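Local coordinates for Glyco_hydro_cc domain-containing protein (Blastomyces gilchristii, PDB 6UB0) that probably hydrolyses beta-1,3-glucan as a curdlan-specific exo-glucanase of glycoside hydrolase family GH128, binding laminaribiose at its -2 and -1 subsites, at residues A[4-15]-A[201-212]; A[104-113]-A[135-144]. All blocks are in the same frame, centred on the assembly; numbering follows the deposited sequence.

Contact 1. Residues A[4-15]-A[201-212]; sequences KRGLAYNNINLL and AGVERYASFFVD. With BGC (beta-D-glucopyranose), chain B.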
loop_
_atom_site.group_PDB
_atom_site.type_symbol
_atom_site.label_atom_id
_atom_site.label_comp_id
_atom_site.label_asym_id
_atom_site.label_seq_id
_atom_site.Cartn_x
_atom_site.Cartn_y
_atom_site.Cartn_z
ATOM N N LYS A 4 11.061 0.750 6.348
ATOM C CA LYS A 4 9.704 1.117 5.829
ATOM C C LYS A 4 9.533 0.798 4.326
ATOM O O LYS A 4 8.353 0.682 3.892
ATOM C CB LYS A 4 9.350 2.601 5.968
ATOM C CG LYS A 4 9.547 3.257 7.322
ATOM C CD LYS A 4 9.110 4.702 7.254
ATOM C CE LYS A 4 9.311 5.489 8.540
ATOM N NZ LYS A 4 8.791 6.880 8.381
ATOM N N ARG A 5 10.607 0.667 3.556
ATOM C CA ARG A 5 10.522 0.604 2.074
ATOM C C ARG A 5 10.098 -0.779 1.557
ATOM O O ARG A 5 10.788 -1.782 1.933
ATOM C CB ARG A 5 11.915 0.910 1.531
ATOM C CG ARG A 5 11.888 1.269 0.057
ATOM C CD ARG A 5 13.121 2.038 -0.433
ATOM N NE ARG A 5 13.404 3.263 0.311
ATOM C CZ ARG A 5 14.523 4.007 0.177
ATOM N NH1 ARG A 5 15.444 3.649 -0.698
ATOM N NH2 ARG A 5 14.731 5.072 0.930
ATOM N N GLY A 6 9.130 -0.816 0.624
ATOM C CA GLY A 6 8.457 -2.015 0.104
ATOM C C GLY A 6 8.723 -2.294 -1.371
ATOM O O GLY A 6 8.974 -1.331 -2.138
ATOM N N LEU A 7 8.489 -3.545 -1.763
ATOM C CA LEU A 7 8.594 -4.017 -3.169
ATOM C C LEU A 7 7.189 -4.431 -3.618
ATOM O O LEU A 7 6.757 -5.535 -3.289
ATOM C CB LEU A 7 9.608 -5.157 -3.211
ATOM C CG LEU A 7 11.066 -4.729 -2.946
ATOM C CD1 LEU A 7 11.943 -5.970 -2.868
ATOM C CD2 LEU A 7 11.572 -3.769 -4.010
ATOM N N ALA A 8 6.532 -3.574 -4.416
ATOM C CA ALA A 8 5.198 -3.794 -5.006
ATOM C C ALA A 8 5.386 -4.457 -6.397
ATOM O O ALA A 8 5.972 -3.854 -7.266
ATOM C CB ALA A 8 4.512 -2.463 -5.104
ATOM N N TYR A 9 4.971 -5.709 -6.586
ATOM C CA TYR A 9 5.332 -6.459 -7.815
ATOM C C TYR A 9 4.176 -7.260 -8.390
ATOM O O TYR A 9 3.173 -7.485 -7.746
ATOM C CB TYR A 9 6.411 -7.503 -7.521
ATOM C CG TYR A 9 6.032 -8.627 -6.610
ATOM C CD1 TYR A 9 6.006 -8.483 -5.221
ATOM C CD2 TYR A 9 5.630 -9.855 -7.118
ATOM C CE1 TYR A 9 5.717 -9.546 -4.393
ATOM C CE2 TYR A 9 5.312 -10.909 -6.291
ATOM C CZ TYR A 9 5.315 -10.749 -4.929
ATOM O OH TYR A 9 5.014 -11.827 -4.171
ATOM N N ASN A 10 4.348 -7.657 -9.633
ATOM C CA ASN A 10 3.524 -8.698 -10.286
ATOM C C ASN A 10 4.391 -9.949 -10.527
ATOM O O ASN A 10 3.996 -11.075 -10.102
ATOM C CB ASN A 10 2.886 -8.136 -11.557
ATOM C CG ASN A 10 1.754 -7.148 -11.339
ATOM O OD1 ASN A 10 1.345 -6.500 -12.296
ATOM N ND2 ASN A 10 1.204 -7.043 -10.136
ATOM N N ASN A 11 5.574 -9.765 -11.095
ATOM C CA ASN A 11 6.511 -10.868 -11.444
ATOM C C ASN A 11 7.471 -11.105 -10.272
ATOM O O ASN A 11 8.269 -10.216 -9.988
ATOM C CB ASN A 11 7.281 -10.521 -12.716
ATOM C CG ASN A 11 8.190 -11.626 -13.196
ATOM O OD1 ASN A 11 8.410 -12.622 -12.493
ATOM N ND2 ASN A 11 8.758 -11.437 -14.379
ATOM N N ILE A 12 7.369 -12.232 -9.562
ATOM C CA ILE A 12 8.169 -12.398 -8.314
ATOM C C ILE A 12 9.660 -12.510 -8.682
ATOM O O ILE A 12 10.508 -12.087 -7.860
ATOM C CB ILE A 12 7.672 -13.538 -7.411
ATOM C CG1 ILE A 12 8.311 -13.375 -6.030
ATOM C CG2 ILE A 12 7.931 -14.893 -8.022
ATOM C CD1 ILE A 12 7.604 -14.109 -4.920
ATOM N N ASN A 13 9.944 -12.942 -9.909
ATOM C CA ASN A 13 11.314 -13.067 -10.490
ATOM C C ASN A 13 12.064 -11.736 -10.347
ATOM O O ASN A 13 13.260 -11.783 -10.026
ATOM C CB ASN A 13 11.273 -13.501 -11.960
ATOM C CG ASN A 13 10.738 -14.904 -12.133
ATOM O OD1 ASN A 13 11.247 -15.839 -11.511
ATOM N ND2 ASN A 13 9.714 -15.077 -12.960
ATOM N N LEU A 14 11.400 -10.585 -10.480
ATOM C CA LEU A 14 12.153 -9.295 -10.575
ATOM C C LEU A 14 12.609 -8.741 -9.214
ATOM O O LEU A 14 13.428 -7.794 -9.206
ATOM C CB LEU A 14 11.292 -8.268 -11.294
ATOM C CG LEU A 14 10.508 -8.803 -12.480
ATOM C CD1 LEU A 14 9.591 -7.729 -13.017
ATOM C CD2 LEU A 14 11.437 -9.313 -13.567
ATOM N N LEU A 15 12.168 -9.310 -8.100
ATOM C CA LEU A 15 12.574 -8.854 -6.754
ATOM C C LEU A 15 14.079 -9.109 -6.553
ATOM O O LEU A 15 14.700 -8.372 -5.807
ATOM C CB LEU A 15 11.713 -9.547 -5.697
ATOM C CG LEU A 15 10.210 -9.320 -5.854
ATOM C CD1 LEU A 15 9.419 -10.216 -4.935
ATOM C CD2 LEU A 15 9.838 -7.882 -5.615
ATOM N N ALA A 201 7.109 9.923 10.703
ATOM C CA ALA A 201 6.596 8.909 11.653
ATOM C C ALA A 201 5.096 8.630 11.454
ATOM O O ALA A 201 4.583 7.675 12.069
ATOM C CB ALA A 201 6.856 9.405 13.044
ATOM N N GLY A 202 4.388 9.438 10.661
ATOM C CA GLY A 202 2.994 9.140 10.262
ATOM C C GLY A 202 2.952 8.029 9.216
ATOM O O GLY A 202 1.840 7.449 9.011
ATOM N N VAL A 203 4.097 7.763 8.570
ATOM C CA VAL A 203 4.237 6.734 7.479
ATOM C C VAL A 203 5.031 5.529 7.993
ATOM O O VAL A 203 6.276 5.646 8.080
ATOM C CB VAL A 203 4.892 7.336 6.227
ATOM C CG1 VAL A 203 5.173 6.275 5.172
ATOM C CG2 VAL A 203 4.036 8.450 5.660
ATOM N N GLU A 204 4.335 4.431 8.322
ATOM C CA GLU A 204 4.906 3.154 8.847
ATOM C C GLU A 204 5.649 2.429 7.727
ATOM O O GLU A 204 6.719 1.872 8.015
ATOM C CB GLU A 204 3.820 2.211 9.408
ATOM C CG GLU A 204 4.324 0.860 9.932
ATOM C CD GLU A 204 3.444 0.076 10.910
ATOM O OE1 GLU A 204 3.828 -0.078 12.117
ATOM O OE2 GLU A 204 2.400 -0.431 10.496
ATOM N N ARG A 205 5.047 2.360 6.534
ATOM C CA ARG A 205 5.584 1.616 5.361
ATOM C C ARG A 205 5.164 2.278 4.054
ATOM O O ARG A 205 4.126 2.996 4.041
ATOM C CB ARG A 205 5.156 0.152 5.378
ATOM C CG ARG A 205 5.938 -0.718 6.358
ATOM C CD ARG A 205 5.640 -2.187 6.141
ATOM N NE ARG A 205 6.546 -3.089 6.821
ATOM C CZ ARG A 205 6.401 -4.410 6.911
ATOM N NH1 ARG A 205 5.359 -5.006 6.355
ATOM N NH2 ARG A 205 7.326 -5.130 7.537
ATOM N N TYR A 206 5.980 2.118 2.996
ATOM C CA TYR A 206 5.609 2.657 1.654
ATOM C C TYR A 206 6.195 1.781 0.542
ATOM O O TYR A 206 7.159 1.037 0.827
ATOM C CB TYR A 206 5.988 4.134 1.520
ATOM C CG TYR A 206 7.471 4.375 1.616
ATOM C CD1 TYR A 206 8.303 4.117 0.543
ATOM C CD2 TYR A 206 8.051 4.766 2.817
ATOM C CE1 TYR A 206 9.671 4.275 0.644
ATOM C CE2 TYR A 206 9.420 4.955 2.925
ATOM C CZ TYR A 206 10.234 4.647 1.849
ATOM O OH TYR A 206 11.579 4.794 1.964
ATOM N N ALA A 207 5.703 1.978 -0.688
ATOM C CA ALA A 207 6.149 1.287 -1.918
ATOM C C ALA A 207 5.967 2.211 -3.114
ATOM O O ALA A 207 4.827 2.637 -3.434
ATOM C CB ALA A 207 5.396 0.017 -2.131
ATOM N N SER A 208 7.053 2.514 -3.790
ATOM C CA SER A 208 6.977 3.195 -5.094
ATOM C C SER A 208 6.318 2.262 -6.082
ATOM O O SER A 208 6.452 1.012 -5.930
ATOM C CB SER A 208 8.317 3.633 -5.603
ATOM O OG SER A 208 8.194 4.949 -6.112
ATOM N N PHE A 209 5.620 2.855 -7.050
ATOM C CA PHE A 209 4.804 2.095 -8.016
ATOM C C PHE A 209 5.560 1.976 -9.342
ATOM O O PHE A 209 5.670 2.948 -10.042
ATOM C CB PHE A 209 3.448 2.791 -8.195
ATOM C CG PHE A 209 2.546 2.133 -9.192
ATOM C CD1 PHE A 209 1.699 1.091 -8.839
ATOM C CD2 PHE A 209 2.530 2.567 -10.520
ATOM C CE1 PHE A 209 0.847 0.518 -9.760
ATOM C CE2 PHE A 209 1.690 1.963 -11.441
ATOM C CZ PHE A 209 0.834 0.961 -11.073
ATOM N N PHE A 210 6.058 0.801 -9.737
ATOM C CA PHE A 210 6.226 -0.413 -8.956
ATOM C C PHE A 210 7.405 -1.211 -9.543
ATOM O O PHE A 210 7.973 -0.788 -10.584
ATOM C CB PHE A 210 4.974 -1.276 -8.966
ATOM C CG PHE A 210 4.433 -1.833 -10.283
ATOM C CD1 PHE A 210 4.122 -1.023 -11.353
ATOM C CD2 PHE A 210 4.206 -3.189 -10.389
ATOM C CE1 PHE A 210 3.613 -1.565 -12.510
ATOM C CE2 PHE A 210 3.686 -3.731 -11.553
ATOM C CZ PHE A 210 3.384 -2.912 -12.597
ATOM N N VAL A 211 7.753 -2.323 -8.913
ATOM C CA VAL A 211 8.961 -3.134 -9.266
ATOM C C VAL A 211 8.963 -3.396 -10.782
ATOM O O VAL A 211 9.973 -3.154 -11.467
ATOM C CB VAL A 211 8.964 -4.443 -8.454
ATOM C CG1 VAL A 211 9.836 -5.506 -9.113
ATOM C CG2 VAL A 211 9.334 -4.167 -7.011
ATOM N N ASP A 212 7.850 -3.869 -11.329
ATOM C CA ASP A 212 7.852 -4.378 -12.722
ATOM C C ASP A 212 8.129 -3.228 -13.679
ATOM O O ASP A 212 8.483 -3.536 -14.817
ATOM C CB ASP A 212 6.568 -5.109 -13.110
ATOM C CG ASP A 212 6.304 -6.293 -12.207
ATOM O OD1 ASP A 212 6.421 -6.104 -10.986
ATOM O OD2 ASP A 212 6.005 -7.412 -12.729
HETATM C C2 BGC B . -4.271 -3.620 -10.254
HETATM C C3 BGC B . -3.535 -4.856 -9.829
HETATM C C4 BGC B . -2.208 -4.833 -10.556
HETATM C C5 BGC B . -1.464 -3.512 -10.270
HETATM C C6 BGC B . -0.136 -3.209 -10.979
HETATM C C1 BGC B . -3.485 -2.356 -10.037
HETATM O O2 BGC B . -5.443 -3.589 -9.432
HETATM O O3 BGC B . -4.309 -6.082 -9.993
HETATM O O4 BGC B . -1.561 -6.017 -10.088
HETATM O O5 BGC B . -2.209 -2.362 -10.688
HETATM O O6 BGC B . -0.344 -3.452 -12.398
HETATM O O HOH W 1 7.890 -1.151 -4.932
#

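Contact 2. Residues A[104-113]-A[135-144]; sequences ARLGSPAVSN and KIDFLAVHWH. With GLC (alpha-D-glucopyranose), chain C.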
loop_
_atom_site.group_PDB
_atom_site.type_symbol
_atom_site.label_atom_id
_atom_site.label_comp_id
_atom_site.label_asym_id
_atom_site.label_seq_id
_atom_site.Cartn_x
_atom_site.Cartn_y
_atom_site.Cartn_z
ATOM N N ALA A 104 -2.903 -10.453 13.243
ATOM C CA ALA A 104 -2.261 -9.635 12.204
ATOM C C ALA A 104 -2.747 -8.198 12.324
ATOM O O ALA A 104 -3.898 -7.961 12.844
ATOM C CB ALA A 104 -2.578 -10.250 10.863
ATOM N N ARG A 105 -1.875 -7.288 11.901
ATOM C CA ARG A 105 -2.221 -5.865 11.784
ATOM C C ARG A 105 -2.979 -5.727 10.454
ATOM O O ARG A 105 -2.658 -6.472 9.491
ATOM C CB ARG A 105 -0.954 -5.041 11.968
ATOM C CG ARG A 105 -0.203 -5.412 13.232
ATOM C CD ARG A 105 1.016 -4.553 13.389
ATOM N NE ARG A 105 0.629 -3.169 13.553
ATOM C CZ ARG A 105 0.858 -2.221 12.652
ATOM N NH1 ARG A 105 1.461 -2.527 11.518
ATOM N NH2 ARG A 105 0.437 -0.986 12.867
ATOM N N LEU A 106 -4.096 -5.006 10.512
ATOM C CA LEU A 106 -5.068 -4.872 9.414
ATOM C C LEU A 106 -4.922 -3.468 8.825
ATOM O O LEU A 106 -4.930 -2.437 9.595
ATOM C CB LEU A 106 -6.467 -5.133 9.968
ATOM C CG LEU A 106 -6.637 -6.480 10.663
ATOM C CD1 LEU A 106 -8.075 -6.691 11.163
ATOM C CD2 LEU A 106 -6.201 -7.617 9.746
ATOM N N GLY A 107 -4.757 -3.420 7.499
ATOM C CA GLY A 107 -4.627 -2.175 6.739
ATOM C C GLY A 107 -5.925 -1.837 6.056
ATOM O O GLY A 107 -6.577 -2.722 5.546
ATOM N N SER A 108 -6.336 -0.591 6.117
ATOM C CA SER A 108 -7.606 -0.169 5.492
ATOM C C SER A 108 -7.620 -0.475 3.989
ATOM O O SER A 108 -6.590 -0.720 3.353
ATOM C CB SER A 108 -7.799 1.290 5.686
ATOM O OG SER A 108 -7.101 1.960 4.675
ATOM N N PRO A 109 -8.798 -0.424 3.356
ATOM C CA PRO A 109 -8.831 -0.337 1.893
ATOM C C PRO A 109 -7.944 0.861 1.539
ATOM O O PRO A 109 -7.877 1.874 2.264
ATOM C CB PRO A 109 -10.310 -0.124 1.578
ATOM C CG PRO A 109 -11.011 -0.619 2.828
ATOM C CD PRO A 109 -10.125 -0.137 3.944
ATOM N N ALA A 110 -7.284 0.762 0.388
ATOM C CA ALA A 110 -6.306 1.752 -0.098
ATOM C C ALA A 110 -6.997 2.688 -1.101
ATOM O O ALA A 110 -7.505 2.172 -2.099
ATOM C CB ALA A 110 -5.146 1.083 -0.801
ATOM N N VAL A 111 -7.147 3.951 -0.761
ATOM C CA VAL A 111 -7.820 4.900 -1.693
ATOM C C VAL A 111 -6.813 5.544 -2.642
ATOM O O VAL A 111 -5.685 5.778 -2.273
ATOM C CB VAL A 111 -8.682 5.912 -0.939
ATOM C CG1 VAL A 111 -9.846 5.153 -0.339
ATOM C CG2 VAL A 111 -7.904 6.669 0.117
ATOM N N SER A 112 -7.347 6.059 -3.759
ATOM C CA SER A 112 -6.621 6.920 -4.720
ATOM C C SER A 112 -6.403 8.307 -4.107
ATOM O O SER A 112 -6.808 8.544 -2.958
ATOM C CB SER A 112 -7.314 6.981 -6.082
ATOM O OG SER A 112 -8.460 7.834 -6.077
ATOM N N ASN A 113 -5.729 9.167 -4.843
ATOM C CA ASN A 113 -5.515 10.585 -4.466
ATOM C C ASN A 113 -6.542 11.469 -5.182
ATOM O O ASN A 113 -6.278 12.679 -5.222
ATOM C CB ASN A 113 -4.082 11.044 -4.711
ATOM C CG ASN A 113 -3.683 11.113 -6.165
ATOM O OD1 ASN A 113 -3.525 10.098 -6.843
ATOM N ND2 ASN A 113 -3.432 12.336 -6.638
ATOM N N LYS A 135 -11.707 -3.014 12.692
ATOM C CA LYS A 135 -10.410 -3.203 13.411
ATOM C C LYS A 135 -9.254 -2.886 12.451
ATOM O O LYS A 135 -8.892 -3.753 11.652
ATOM C CB LYS A 135 -10.307 -4.621 13.977
ATOM C CG LYS A 135 -11.214 -4.859 15.185
ATOM C CD LYS A 135 -11.194 -6.264 15.733
ATOM C CE LYS A 135 -12.148 -6.470 16.881
ATOM N NZ LYS A 135 -13.030 -7.612 16.582
ATOM N N ILE A 136 -8.746 -1.658 12.532
ATOM C CA ILE A 136 -7.811 -1.053 11.537
ATOM C C ILE A 136 -6.583 -0.559 12.292
ATOM O O ILE A 136 -6.724 0.373 13.107
ATOM C CB ILE A 136 -8.453 0.094 10.728
ATOM C CG1 ILE A 136 -9.728 -0.340 10.000
ATOM C CG2 ILE A 136 -7.440 0.675 9.748
ATOM C CD1 ILE A 136 -10.649 0.800 9.616
ATOM N N ASP A 137 -5.431 -1.136 11.972
ATOM C CA ASP A 137 -4.103 -0.800 12.549
ATOM C C ASP A 137 -3.462 0.288 11.713
ATOM O O ASP A 137 -2.636 0.986 12.260
ATOM C CB ASP A 137 -3.159 -2.009 12.632
ATOM C CG ASP A 137 -3.663 -3.032 13.622
ATOM O OD1 ASP A 137 -3.514 -2.766 14.800
ATOM O OD2 ASP A 137 -4.292 -4.031 13.202
ATOM N N PHE A 138 -3.797 0.406 10.417
ATOM C CA PHE A 138 -3.132 1.415 9.538
ATOM C C PHE A 138 -3.993 1.677 8.302
ATOM O O PHE A 138 -4.720 0.783 7.909
ATOM C CB PHE A 138 -1.710 0.943 9.210
ATOM C CG PHE A 138 -1.635 -0.302 8.366
ATOM C CD1 PHE A 138 -1.628 -0.224 6.980
ATOM C CD2 PHE A 138 -1.536 -1.553 8.951
ATOM C CE1 PHE A 138 -1.558 -1.372 6.208
ATOM C CE2 PHE A 138 -1.484 -2.710 8.184
ATOM C CZ PHE A 138 -1.479 -2.620 6.809
ATOM N N LEU A 139 -4.022 2.919 7.832
ATOM C CA LEU A 139 -4.645 3.309 6.538
ATOM C C LEU A 139 -3.666 2.968 5.420
ATOM O O LEU A 139 -2.504 3.202 5.586
ATOM C CB LEU A 139 -4.938 4.813 6.470
ATOM C CG LEU A 139 -5.842 5.401 7.556
ATOM C CD1 LEU A 139 -6.289 6.812 7.175
ATOM C CD2 LEU A 139 -7.073 4.530 7.773
ATOM N N ALA A 140 -4.195 2.516 4.288
ATOM C CA ALA A 140 -3.428 2.354 3.044
ATOM C C ALA A 140 -3.908 3.480 2.124
ATOM O O ALA A 140 -5.136 3.681 1.994
ATOM C CB ALA A 140 -3.650 0.986 2.450
ATOM N N VAL A 141 -2.988 4.220 1.521
ATOM C CA VAL A 141 -3.323 5.266 0.507
ATOM C C VAL A 141 -2.381 5.195 -0.707
ATOM O O VAL A 141 -1.265 4.633 -0.624
ATOM C CB VAL A 141 -3.213 6.669 1.139
ATOM C CG1 VAL A 141 -4.144 6.798 2.366
ATOM C CG2 VAL A 141 -1.757 6.999 1.434
ATOM N N HIS A 142 -2.797 5.804 -1.799
ATOM C CA HIS A 142 -2.043 5.836 -3.067
ATOM C C HIS A 142 -1.920 7.262 -3.595
ATOM O O HIS A 142 -2.950 7.926 -3.527
ATOM C CB HIS A 142 -2.801 5.136 -4.144
ATOM C CG HIS A 142 -2.947 3.684 -3.978
ATOM N ND1 HIS A 142 -3.720 2.978 -4.804
ATOM C CD2 HIS A 142 -2.428 2.825 -3.074
ATOM C CE1 HIS A 142 -3.642 1.701 -4.504
ATOM N NE2 HIS A 142 -2.865 1.562 -3.420
ATOM N N TRP A 143 -0.787 7.669 -4.205
ATOM C CA TRP A 143 -0.663 8.982 -4.872
ATOM C C TRP A 143 0.061 8.811 -6.219
ATOM O O TRP A 143 1.179 8.255 -6.204
ATOM C CB TRP A 143 0.021 9.995 -3.952
ATOM C CG TRP A 143 0.035 11.350 -4.573
ATOM C CD1 TRP A 143 -0.942 12.299 -4.506
ATOM C CD2 TRP A 143 1.024 11.851 -5.475
ATOM N NE1 TRP A 143 -0.574 13.406 -5.235
ATOM C CE2 TRP A 143 0.625 13.154 -5.849
ATOM C CE3 TRP A 143 2.219 11.339 -5.975
ATOM C CZ2 TRP A 143 1.407 13.942 -6.684
ATOM C CZ3 TRP A 143 2.995 12.126 -6.798
ATOM C CH2 TRP A 143 2.586 13.412 -7.161
ATOM N N HIS A 144 -0.604 9.137 -7.338
ATOM C CA HIS A 144 -0.007 9.187 -8.693
ATOM C C HIS A 144 -0.181 10.613 -9.222
ATOM O O HIS A 144 -1.235 11.214 -9.019
ATOM C CB HIS A 144 -0.656 8.222 -9.673
ATOM C CG HIS A 144 -0.554 6.783 -9.279
ATOM N ND1 HIS A 144 0.144 5.858 -10.055
ATOM C CD2 HIS A 144 -1.079 6.104 -8.242
ATOM C CE1 HIS A 144 0.066 4.671 -9.495
ATOM N NE2 HIS A 144 -0.658 4.802 -8.379
HETATM C C1 GLC C . -3.616 2.319 -9.489
HETATM C C2 GLC C . -4.172 0.891 -9.392
HETATM C C3 GLC C . -3.633 0.012 -10.523
HETATM C C4 GLC C . -3.852 0.732 -11.881
HETATM C C5 GLC C . -3.364 2.155 -11.853
HETATM C C6 GLC C . -3.557 2.955 -13.157
HETATM O O1 GLC C . -2.183 2.383 -9.439
HETATM O O2 GLC C . -3.909 0.178 -8.159
HETATM O O3 GLC C . -4.273 -1.262 -10.465
HETATM O O4 GLC C . -3.076 0.098 -12.841
HETATM O O5 GLC C . -4.040 2.818 -10.784
HETATM O O6 GLC C . -4.739 2.468 -13.721
HETATM O O HOH W 2 -2.455 13.511 -9.581
#

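Contact 1. Residues A[4-15]-A[201-212]
K4 reaches along the backbone of 201-212 and sets its ammonium on the carbonyl of V203, NZ to O 2.8 Å, in the carbonyl plane; L197 takes a second bond from the same nitrogen. Here the first and last strands of the TIM-barrel catalytic core close the barrel, 5-8 running beside 205-208 at 44°. The carbonyl of K4 receives the N-H of Y206. R5 bridges to Y206 and lies beside its side chain, pointing the same way: with CG anti to the backbone N (chi1 -164°) and a bend at chi3, NE meets Y206 OH at 2.9 Å from the edge of the guanidinium, while the R5 CA sits over the ring face. D198 takes both groups, by a salt bridge from R5 and a hydrogen bond with the tyrosine hydroxyl, and the carbonyl of Y227 takes R5 NH1.

Beyond G6 the strands part enough for a water, which links the carbonyls of G6 and S208 to A8 N. L7 brings its CD2 methyl to CG2 of V211. The carbonyl of A8 then takes the N-H of V211, N to O 2.9 Å, and F210, which follows a cis peptide bond, turns its ring edge to the same oxygen.

In the loop after the strand, N10 belongs to the sugar site: ND2 donates to O4 of the bound beta-glucose, 2.9 Å away, and C6 of that sugar lies over one face of F210. Both carboxylate oxygens of D212 grip the loop backbone. OD1 is met from above the carboxylate plane by N10 N at 2.9 Å, and OD2 uses its syn lone pair for N11 N, also 2.9 Å away. Further on, L14 CB packs against V211 CG1 at 3.8 Å, and L15 CD2 meets V211 CG2 at 4.0 Å.

Contact 2. Residues A[104-113]-A[135-144]
N113 and H144 pair where the two strands reach the sugar: OD1 of N113 takes the N-H of H144 at 3.1 Å, the donor standing well above the amide's carbonyl plane. The N113 amide also packs against W143, ND2 lying 3.3 Å from CD1 with the two planes 49° apart. H144 NE2 approaches O1 of the bound alpha-glucose to 3.0 Å and is hydrogen-bonded to E176, while E178 holds its ND1. Next inward, H142 NE2 comes to 3.5 Å from A110 CB, and E75 takes the ND1 of that imidazole.

Parallel strands 105-111 and 138-146, joined by helix 119-130 as a beta-alpha-beta crossover of the TIM barrel, carry these groups. Their pairing is irregular around P109. S108 OG, turned between its backbone N and carbonyl carbon (chi1 84°), stands in for a main-chain acceptor and receives A140 N at 3.0 Å.

Toward the other end of the pair, the L106 carbonyl accepts from both D137 N and F138 N. D137 returns a bond through OD2, whose anti lone pair takes L106 N at 2.9 Å, and its CB lies over one face of the R105 guanidinium, whose NH1 forms a salt bridge with E204.

How the contacts relate
Both contacts are buried in one barrel, and each supplies residues to the glycan pocket. Contact 2 joins neighbouring strands within the five-stranded parallel sheet; contact 1 links the last strand of that sheet to the first strand of the chain, enclosing contact 2 in sequence. Main-chain bonds dominate contact 2, with single serine, asparagine and aspartate side chains filling in, whereas contact 1 relies more on charged side chains and a bridging water. Their sugar-facing groups differ too: histidines in contact 2, an asparagine and phenylalanines in contact 1. The two meet twice, through the E204 to R105 salt bridge and where F209 packs on H144.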